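Local coordinates for methyltransferase domain-containing protein (Serratia marcescens, PDB 7CLU), which acts as an S-adenosyl-L-methionine-dependent O-methyltransferase in the synthesis of the pigment prodigiosin and forms a dimer, at residues K28-L33 / I59-M64; W107-T112 / R122-D127; S181-I186 / L195-L200. All coordinates share one frame; numbering follows the deposited sequence.

Contact 1 (K28-L33 / I59-M64); sequences KLFDQL and IALRAM
CG of Leu29 stands opposite its backbone N (chi1 173°) and CG of Leu61 opposite its carbonyl carbon (chi1 -63°); set this way, the branched ends reach one another tip to tip. CD1 of Leu61 does the touching and reaches both methyls of its partner, lying 3.7 Å from Leu29 CD2 and 4.0 Å from Leu29 CD1. Phe30, next in the chain, joins from beside Leu29. Its outer ring atoms lean on both methyls of the same leucine, CE1 at 4.1 Å from Leu61 CD1 and CZ at 4.1 Å from Leu61 CD2, an oblique approach. The ring also packs inside its own segment, since Leu29 CD2 stands 3.8 Å above its plane, displaced toward the rim. One leucine methyl is thus shared between the ring and the helix opposite, in a buried, wholly apolar contact.

The segments belong to the dimerisation domain, in which helices 15-26, 40-47 and 51-63 followed by the antiparallel hairpin 68-70/73-75 are consistent with a winged-helix fold. Here the link between helix 15-26 and helix 40-47 packs on helix 51-63, and Ala24 of helix 15-26 adds to the cluster by touching both Phe30 and Leu61.

The link is shaped by a Schellman motif at Lys28, which ends the preceding helix, and by a 3-10 turn through residues 30-33. Lys28 O takes two bonds from opposite faces of its carbonyl plane, from Asp31 N at 3.1 Å and from Gln32 NE2 at 3.3 Å, the latter nearly straight (168° at the hydrogen). The same helical stretch 59-64 also borders the second subunit, Ala60 packing on Leu293 and Met64 on Glu286 of that chain.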
loop_
_atom_site.group_PDB
_atom_site.type_symbol
_atom_site.label_atom_id
_atom_site.label_comp_id
_atom_site.label_asym_id
_atom_site.label_seq_id
_atom_site.Cartn_x
_atom_site.Cartn_y
_atom_site.Cartn_z
ATOM N N LYS A 28 17.267 -6.555 4.535
ATOM C CA LYS A 28 18.099 -7.278 3.579
ATOM C C LYS A 28 17.856 -8.783 3.681
ATOM O O LYS A 28 18.782 -9.593 3.631
ATOM C CB LYS A 28 19.578 -6.937 3.768
ATOM C CG LYS A 28 19.906 -5.488 3.446
ATOM C CD LYS A 28 21.247 -5.082 4.033
ATOM C CE LYS A 28 21.662 -3.689 3.558
ATOM N NZ LYS A 28 21.246 -3.437 2.150
ATOM N N LEU A 29 16.583 -9.154 3.823
ATOM C CA LEU A 29 16.229 -10.543 4.083
ATOM C C LEU A 29 16.601 -11.434 2.911
ATOM O O LEU A 29 17.142 -12.529 3.099
ATOM C CB LEU A 29 14.733 -10.641 4.391
ATOM C CG LEU A 29 14.105 -12.035 4.529
ATOM C CD1 LEU A 29 12.967 -12.003 5.552
ATOM C CD2 LEU A 29 13.595 -12.532 3.206
ATOM N N PHE A 30 16.311 -10.989 1.690
ATOM C CA PHE A 30 16.615 -11.812 0.536
ATOM C C PHE A 30 18.111 -12.029 0.364
ATOM O O PHE A 30 18.508 -12.986 -0.303
ATOM C CB PHE A 30 16.004 -11.191 -0.718
ATOM C CG PHE A 30 14.567 -10.809 -0.547
ATOM C CD1 PHE A 30 13.575 -11.775 -0.557
ATOM C CD2 PHE A 30 14.207 -9.483 -0.362
ATOM C CE1 PHE A 30 12.248 -11.433 -0.396
ATOM C CE2 PHE A 30 12.884 -9.127 -0.196
ATOM C CZ PHE A 30 11.894 -10.105 -0.207
ATOM N N ASP A 31 18.949 -11.183 0.975
ATOM C CA ASP A 31 20.392 -11.396 0.896
ATOM C C ASP A 31 20.797 -12.739 1.498
ATOM O O ASP A 31 21.724 -13.386 1.001
ATOM C CB ASP A 31 21.130 -10.263 1.610
ATOM C CG ASP A 31 21.131 -8.957 0.814
ATOM O OD1 ASP A 31 20.783 -8.967 -0.391
ATOM O OD2 ASP A 31 21.497 -7.922 1.408
ATOM N N GLN A 32 20.110 -13.171 2.554
ATOM C CA GLN A 32 20.432 -14.412 3.257
ATOM C C GLN A 32 20.174 -15.655 2.427
ATOM O O GLN A 32 20.571 -16.752 2.845
ATOM C CB GLN A 32 19.633 -14.498 4.554
ATOM C CG GLN A 32 19.645 -13.213 5.360
ATOM C CD GLN A 32 21.039 -12.607 5.451
ATOM O OE1 GLN A 32 21.996 -13.281 5.847
ATOM N NE2 GLN A 32 21.161 -11.335 5.069
ATOM N N LEU A 33 19.520 -15.517 1.275
ATOM C CA LEU A 33 19.226 -16.639 0.399
ATOM C C LEU A 33 19.962 -16.560 -0.929
ATOM O O LEU A 33 19.672 -17.350 -1.832
ATOM C CB LEU A 33 17.724 -16.731 0.141
ATOM C CG LEU A 33 16.826 -16.937 1.365
ATOM C CD1 LEU A 33 15.360 -16.821 0.965
ATOM C CD2 LEU A 33 17.113 -18.291 2.048
ATOM N N ILE A 59 6.773 -16.478 5.835
ATOM C CA ILE A 59 5.539 -17.107 5.377
ATOM C C ILE A 59 4.736 -16.141 4.523
ATOM O O ILE A 59 4.168 -16.523 3.496
ATOM C CB ILE A 59 4.722 -17.604 6.582
ATOM C CG1 ILE A 59 5.418 -18.783 7.263
ATOM C CG2 ILE A 59 3.302 -17.970 6.173
ATOM C CD1 ILE A 59 4.701 -19.222 8.564
ATOM N N ALA A 60 4.653 -14.877 4.952
ATOM C CA ALA A 60 3.967 -13.868 4.157
ATOM C C ALA A 60 4.634 -13.695 2.798
ATOM O O ALA A 60 3.955 -13.651 1.770
ATOM C CB ALA A 60 3.926 -12.527 4.915
ATOM N N LEU A 61 5.967 -13.555 2.778
ATOM C CA LEU A 61 6.657 -13.381 1.502
ATOM C C LEU A 61 6.481 -14.604 0.614
ATOM O O LEU A 61 6.389 -14.481 -0.609
ATOM C CB LEU A 61 8.154 -13.118 1.732
ATOM C CG LEU A 61 8.498 -11.843 2.500
ATOM C CD1 LEU A 61 9.959 -11.895 2.962
ATOM C CD2 LEU A 61 8.213 -10.632 1.606
ATOM N N ARG A 62 6.426 -15.789 1.210
ATOM C CA ARG A 62 6.164 -16.983 0.410
ATOM C C ARG A 62 4.751 -16.935 -0.147
ATOM O O ARG A 62 4.525 -17.170 -1.342
ATOM C CB ARG A 62 6.362 -18.228 1.273
ATOM C CG ARG A 62 5.623 -19.464 0.760
ATOM C CD ARG A 62 6.158 -19.918 -0.601
ATOM N NE ARG A 62 5.472 -21.111 -1.076
ATOM C CZ ARG A 62 4.340 -21.106 -1.772
ATOM N NH1 ARG A 62 3.757 -19.964 -2.079
ATOM N NH2 ARG A 62 3.785 -22.252 -2.155
ATOM N N ALA A 63 3.780 -16.609 0.719
ATOM C CA ALA A 63 2.389 -16.585 0.283
ATOM C C ALA A 63 2.166 -15.528 -0.790
ATOM O O ALA A 63 1.260 -15.672 -1.616
ATOM C CB ALA A 63 1.463 -16.341 1.484
ATOM N N MET A 64 2.991 -14.475 -0.804
ATOM C CA MET A 64 2.891 -13.422 -1.817
ATOM C C MET A 64 3.591 -13.780 -3.120
ATOM O O MET A 64 3.444 -13.042 -4.103
ATOM C CB MET A 64 3.473 -12.100 -1.281
ATOM C CG MET A 64 2.635 -11.405 -0.184
ATOM S SD MET A 64 3.572 -10.120 0.671
ATOM C CE MET A 64 3.908 -9.049 -0.715
#

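Contact 2 (W107-T112 / R122-D127)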
loop_
_atom_site.group_PDB
_atom_site.type_symbol
_atom_site.label_atom_id
_atom_site.label_comp_id
_atom_site.label_asym_id
_atom_site.label_seq_id
_atom_site.Cartn_x
_atom_site.Cartn_y
_atom_site.Cartn_z
ATOM N N TRP A 107 1.391 9.618 3.201
ATOM C CA TRP A 107 0.091 9.137 2.752
ATOM C C TRP A 107 -0.820 8.773 3.909
ATOM O O TRP A 107 -2.037 8.684 3.716
ATOM C CB TRP A 107 0.235 7.927 1.828
ATOM C CG TRP A 107 0.550 8.292 0.408
ATOM C CD1 TRP A 107 1.751 8.726 -0.079
ATOM C CD2 TRP A 107 -0.338 8.211 -0.717
ATOM N NE1 TRP A 107 1.660 8.929 -1.440
ATOM C CE2 TRP A 107 0.388 8.625 -1.853
ATOM C CE3 TRP A 107 -1.687 7.847 -0.870
ATOM C CZ2 TRP A 107 -0.183 8.666 -3.138
ATOM C CZ3 TRP A 107 -2.255 7.903 -2.137
ATOM C CH2 TRP A 107 -1.497 8.296 -3.259
ATOM N N GLY A 108 -0.265 8.548 5.096
ATOM C CA GLY A 108 -1.111 8.375 6.261
ATOM C C GLY A 108 -2.044 9.552 6.461
ATOM O O GLY A 108 -3.158 9.388 6.953
ATOM N N GLU A 109 -1.626 10.738 6.019
ATOM C CA GLU A 109 -2.402 11.964 6.161
ATOM C C GLU A 109 -2.957 12.454 4.822
ATOM O O GLU A 109 -3.132 13.661 4.620
ATOM C CB GLU A 109 -1.545 13.045 6.827
ATOM C CG GLU A 109 -1.017 12.653 8.208
ATOM C CD GLU A 109 -2.136 12.500 9.235
ATOM O OE1 GLU A 109 -2.922 13.450 9.400
ATOM O OE2 GLU A 109 -2.252 11.418 9.854
ATOM N N LEU A 110 -3.230 11.525 3.894
ATOM C CA LEU A 110 -3.829 11.908 2.618
ATOM C C LEU A 110 -5.128 12.687 2.817
ATOM O O LEU A 110 -5.398 13.649 2.082
ATOM C CB LEU A 110 -4.083 10.673 1.753
ATOM C CG LEU A 110 -4.825 10.950 0.430
ATOM C CD1 LEU A 110 -3.979 11.834 -0.483
ATOM C CD2 LEU A 110 -5.208 9.651 -0.276
ATOM N N LYS A 111 -5.961 12.259 3.779
ATOM C CA LYS A 111 -7.248 12.914 3.990
ATOM C C LYS A 111 -7.056 14.405 4.217
ATOM O O LYS A 111 -7.762 15.230 3.627
ATOM C CB LYS A 111 -7.979 12.278 5.177
ATOM C CG LYS A 111 -9.094 13.156 5.791
ATOM C CD LYS A 111 -9.769 12.459 6.971
ATOM C CE LYS A 111 -10.290 13.459 8.001
ATOM N NZ LYS A 111 -11.108 12.801 9.071
ATOM N N THR A 112 -6.068 14.765 5.038
ATOM C CA THR A 112 -5.843 16.172 5.347
ATOM C C THR A 112 -5.205 16.901 4.169
ATOM O O THR A 112 -5.458 18.100 3.969
ATOM C CB THR A 112 -4.986 16.278 6.613
ATOM O OG1 THR A 112 -5.680 15.648 7.692
ATOM C CG2 THR A 112 -4.700 17.741 6.979
ATOM N N ARG A 122 4.830 19.124 7.303
ATOM C CA ARG A 122 4.824 19.773 8.614
ATOM C C ARG A 122 4.117 18.904 9.641
ATOM O O ARG A 122 4.683 18.558 10.683
ATOM C CB ARG A 122 4.137 21.140 8.536
ATOM C CG ARG A 122 4.750 22.147 7.576
ATOM C CD ARG A 122 4.156 23.541 7.811
ATOM N NE ARG A 122 3.780 24.203 6.563
ATOM C CZ ARG A 122 4.624 24.894 5.800
ATOM N NH1 ARG A 122 5.896 25.013 6.158
ATOM N NH2 ARG A 122 4.200 25.467 4.678
ATOM N N THR A 123 2.855 18.573 9.366
ATOM C CA THR A 123 2.113 17.557 10.095
ATOM C C THR A 123 2.990 16.359 10.445
ATOM O O THR A 123 3.206 16.041 11.622
ATOM C CB THR A 123 0.925 17.118 9.226
ATOM O OG1 THR A 123 0.249 18.280 8.710
ATOM C CG2 THR A 123 -0.045 16.252 10.007
ATOM N N VAL A 124 3.553 15.719 9.421
ATOM C CA VAL A 124 4.107 14.383 9.599
ATOM C C VAL A 124 5.521 14.426 10.179
ATOM O O VAL A 124 5.869 13.611 11.044
ATOM C CB VAL A 124 4.046 13.629 8.253
ATOM C CG1 VAL A 124 4.923 12.406 8.268
ATOM C CG2 VAL A 124 2.591 13.273 7.911
ATOM N N PHE A 125 6.364 15.357 9.725
ATOM C CA PHE A 125 7.776 15.366 10.110
ATOM C C PHE A 125 8.170 16.541 11.000
ATOM O O PHE A 125 9.331 16.609 11.426
ATOM C CB PHE A 125 8.675 15.371 8.866
ATOM C CG PHE A 125 8.436 14.217 7.943
ATOM C CD1 PHE A 125 8.891 12.951 8.274
ATOM C CD2 PHE A 125 7.750 14.395 6.746
ATOM C CE1 PHE A 125 8.672 11.876 7.424
ATOM C CE2 PHE A 125 7.527 13.316 5.894
ATOM C CZ PHE A 125 7.980 12.055 6.244
ATOM N N GLY A 126 7.257 17.465 11.280
ATOM C CA GLY A 126 7.636 18.688 11.975
ATOM C C GLY A 126 8.598 19.561 11.195
ATOM O O GLY A 126 9.359 20.328 11.796
ATOM N N ASP A 127 8.584 19.466 9.866
ATOM C CA ASP A 127 9.491 20.203 8.992
ATOM C C ASP A 127 8.691 21.292 8.287
ATOM O O ASP A 127 7.853 20.998 7.427
ATOM C CB ASP A 127 10.146 19.247 7.988
ATOM C CG ASP A 127 11.315 19.866 7.250
ATOM O OD1 ASP A 127 11.427 21.114 7.239
ATOM O OD2 ASP A 127 12.123 19.093 6.674
#
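The backbones come closest at Glu109 and Val124, whose CA atoms are 7.7 Å apart, where a bend between two helices meets the last turn of a third. This is a surface junction of short helices in the methyltransferase chain: a type I turn from Trp107 to Leu110 links helix 93-107 to helix 110-116, with Glu109 at the N-cap position, and helix 121-125 returns beside it. Gly126, with positive phi (64°), ends that last helix.

No hydrogen bond spans the pair, and contact is made mainly by aliphatic carbons. CG of Glu109 stands opposite its carbonyl carbon (chi1 -59°), which carries it to the neighbouring helix; the bend at chi2 (-66°) then folds the carboxylate back from an extended course. This CG lies 3.7 Å from Val124 CG2 and 4.1 Å from Thr123 CG2, both side chains crossing that of Glu109 at a slant. Glu109 OE1 passes 4.1 Å from the same threonine methyl, a van der Waals approach. The hydroxyl of Thr123 instead bonds Gln120 OE1, and Glu109 packs on Gln120 as well.

Trp107 points away from helix 121-125 into the dimer interface, where its ring stacks with Phe16 of the second subunit, while Gly108 O accepts a bond from Lys19 NZ of that subunit. Val124 has its two methyls on separate duties: CG2 meets Glu109, and CG1 lies 3.5 Å above the centre of the Phe125 ring.

Contact 3 (S181-I186 / L195-L200)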
loop_
_atom_site.group_PDB
_atom_site.type_symbol
_atom_site.label_atom_id
_atom_site.label_comp_id
_atom_site.label_asym_id
_atom_site.label_seq_id
_atom_site.Cartn_x
_atom_site.Cartn_y
_atom_site.Cartn_z
ATOM N N SER A 181 22.488 9.425 -18.206
ATOM C CA SER A 181 22.145 8.212 -18.937
ATOM C C SER A 181 21.618 8.504 -20.332
ATOM O O SER A 181 21.914 7.766 -21.285
ATOM C CB SER A 181 21.113 7.427 -18.139
ATOM O OG SER A 181 21.784 6.801 -17.083
ATOM N N LEU A 182 20.806 9.552 -20.473
ATOM C CA LEU A 182 20.225 9.829 -21.780
ATOM C C LEU A 182 21.266 10.368 -22.749
ATOM O O LEU A 182 21.395 9.808 -23.851
ATOM C CB LEU A 182 19.022 10.760 -21.635
ATOM C CG LEU A 182 18.459 11.415 -22.897
ATOM C CD1 LEU A 182 18.040 10.373 -23.896
ATOM C CD2 LEU A 182 17.263 12.327 -22.502
ATOM N N PRO A 183 22.049 11.408 -22.426
ATOM C CA PRO A 183 23.060 11.846 -23.404
ATOM C C PRO A 183 24.141 10.806 -23.655
ATOM O O PRO A 183 24.726 10.800 -24.742
ATOM C CB PRO A 183 23.625 13.139 -22.792
ATOM C CG PRO A 183 23.217 13.116 -21.370
ATOM C CD PRO A 183 21.940 12.357 -21.300
ATOM N N MET A 184 24.416 9.908 -22.703
ATOM C CA MET A 184 25.294 8.780 -23.009
ATOM C C MET A 184 24.690 7.890 -24.096
ATOM O O MET A 184 25.373 7.515 -25.058
ATOM C CB MET A 184 25.584 7.972 -21.739
ATOM C CG MET A 184 26.618 8.630 -20.866
ATOM S SD MET A 184 26.970 7.796 -19.310
ATOM C CE MET A 184 25.361 7.506 -18.680
ATOM N N ALA A 185 23.401 7.551 -23.970
ATOM C CA ALA A 185 22.773 6.700 -24.975
ATOM C C ALA A 185 22.740 7.392 -26.333
ATOM O O ALA A 185 22.912 6.743 -27.376
ATOM C CB ALA A 185 21.367 6.301 -24.533
ATOM N N ILE A 186 22.546 8.717 -26.335
ATOM C CA ILE A 186 22.584 9.474 -27.582
ATOM C C ILE A 186 23.970 9.385 -28.204
ATOM O O ILE A 186 24.113 9.029 -29.378
ATOM C CB ILE A 186 22.155 10.933 -27.348
ATOM C CG1 ILE A 186 20.722 10.983 -26.817
ATOM C CG2 ILE A 186 22.257 11.728 -28.634
ATOM C CD1 ILE A 186 20.319 12.354 -26.274
ATOM N N LEU A 195 26.938 17.506 -27.172
ATOM C CA LEU A 195 26.157 17.020 -26.044
ATOM C C LEU A 195 26.562 17.721 -24.758
ATOM O O LEU A 195 27.749 17.932 -24.494
ATOM C CB LEU A 195 26.321 15.503 -25.865
ATOM C CG LEU A 195 25.763 14.595 -26.962
ATOM C CD1 LEU A 195 26.175 13.150 -26.685
ATOM C CD2 LEU A 195 24.246 14.712 -27.022
ATOM N N ALA A 196 25.565 18.012 -23.931
ATOM C CA ALA A 196 25.799 18.749 -22.700
ATOM C C ALA A 196 24.702 18.424 -21.699
ATOM O O ALA A 196 23.586 18.052 -22.066
ATOM C CB ALA A 196 25.851 20.263 -22.945
ATOM N N ILE A 197 25.031 18.580 -20.427
ATOM C CA ILE A 197 24.042 18.540 -19.367
ATOM C C ILE A 197 24.157 19.831 -18.570
ATOM O O ILE A 197 25.268 20.267 -18.257
ATOM C CB ILE A 197 24.244 17.319 -18.459
ATOM C CG1 ILE A 197 24.080 16.023 -19.271
ATOM C CG2 ILE A 197 23.281 17.384 -17.284
ATOM C CD1 ILE A 197 24.690 14.831 -18.610
ATOM N N CYS A 198 23.021 20.432 -18.239
ATOM C CA CYS A 198 22.973 21.604 -17.363
ATOM C C CYS A 198 22.586 21.172 -15.949
ATOM O O CYS A 198 21.513 20.597 -15.755
ATOM C CB CYS A 198 21.981 22.634 -17.887
ATOM S SG CYS A 198 21.990 24.152 -16.899
ATOM N N GLU A 199 23.468 21.433 -14.973
ATOM C CA GLU A 199 23.232 21.053 -13.583
ATOM C C GLU A 199 23.349 22.274 -12.685
ATOM O O GLU A 199 24.065 23.224 -13.009
ATOM C CB GLU A 199 24.230 20.000 -13.081
ATOM C CG GLU A 199 23.996 18.596 -13.613
ATOM C CD GLU A 199 22.603 18.088 -13.315
ATOM O OE1 GLU A 199 22.208 18.100 -12.128
ATOM O OE2 GLU A 199 21.905 17.684 -14.267
ATOM N N LEU A 200 22.655 22.226 -11.550
ATOM C CA LEU A 200 22.866 23.211 -10.501
ATOM C C LEU A 200 24.344 23.249 -10.129
ATOM O O LEU A 200 24.999 22.201 -10.109
ATOM C CB LEU A 200 22.033 22.873 -9.259
ATOM C CG LEU A 200 20.523 23.094 -9.284
ATOM C CD1 LEU A 200 19.925 22.659 -7.950
ATOM C CD2 LEU A 200 20.186 24.545 -9.583
#
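Apolar contacts between Pro183 and Ile197 and between Ile186 and Leu195 seat helix 181-189 on strand 194-199. In the first pair, CG of the proline ring lies 3.6 Å from Ile197 CD1 and 3.7 Å from Ile197 CG1, the two side chains crossing at about a right angle. Ile197 presents this end because CG1 stands opposite its carbonyl carbon (chi1 -62°) and the chain then runs on extended to CD1. In the second pair, one turn of helix later, Ile186 CG2 meets Leu195 CD2 at 3.9 Å, at a slant.

A van der Waals contact with the helix backbone joins these: Leu195 CD1 comes within 3.4 Å of Pro183 O. The other methyl of Leu195 serves Ile186, so this leucine reaches two points a turn apart on the helix. Alternate strand residues take part, as Leu195 and Ile197 turn to the helix and Ala196 turns its CB away.

No hydrogen bond crosses the contact; those of the strand run to its neighbours in the sheet. Leu195 and Ile197 bond through their backbones to strand 221-224, Ala196 and Cys198 to Asp174 of strand 171-175.

Helix and strand segments run antiparallel (176°) with axes 9.0 Å apart, as expected for the second half of a right-handed beta-alpha-beta crossover in a Rossmann-like methyltransferase. Strand 171-175, the glycine-rich loop and helix 181-189 lead into strand 194-199, at whose C-terminal end Glu199 binds S-adenosyl-L-homocysteine, probably through the ribose hydroxyls, as acidic residues do here in relatives.

How the contacts relate
From the N terminus the three contacts follow in series, none nested in or crossing another. Contact 1 closes a loop of 25 residues, mostly helix, within the dimerisation domain. Contact 2 closes nine residues where helix 93-107 gives way to two short helices, and contact 3 closes eight, the turn from helix to strand in a beta-alpha-beta unit. The first two lie about 18 Å apart at their nearest atoms, and both border the second subunit. Contact 3, which no other chain of the assembly touches, lies on the opposite side of the chain's centre from each of them, where a helix packs on the sheet that carries part of the cofactor site, its nearest atoms about 17 Å from contact 2.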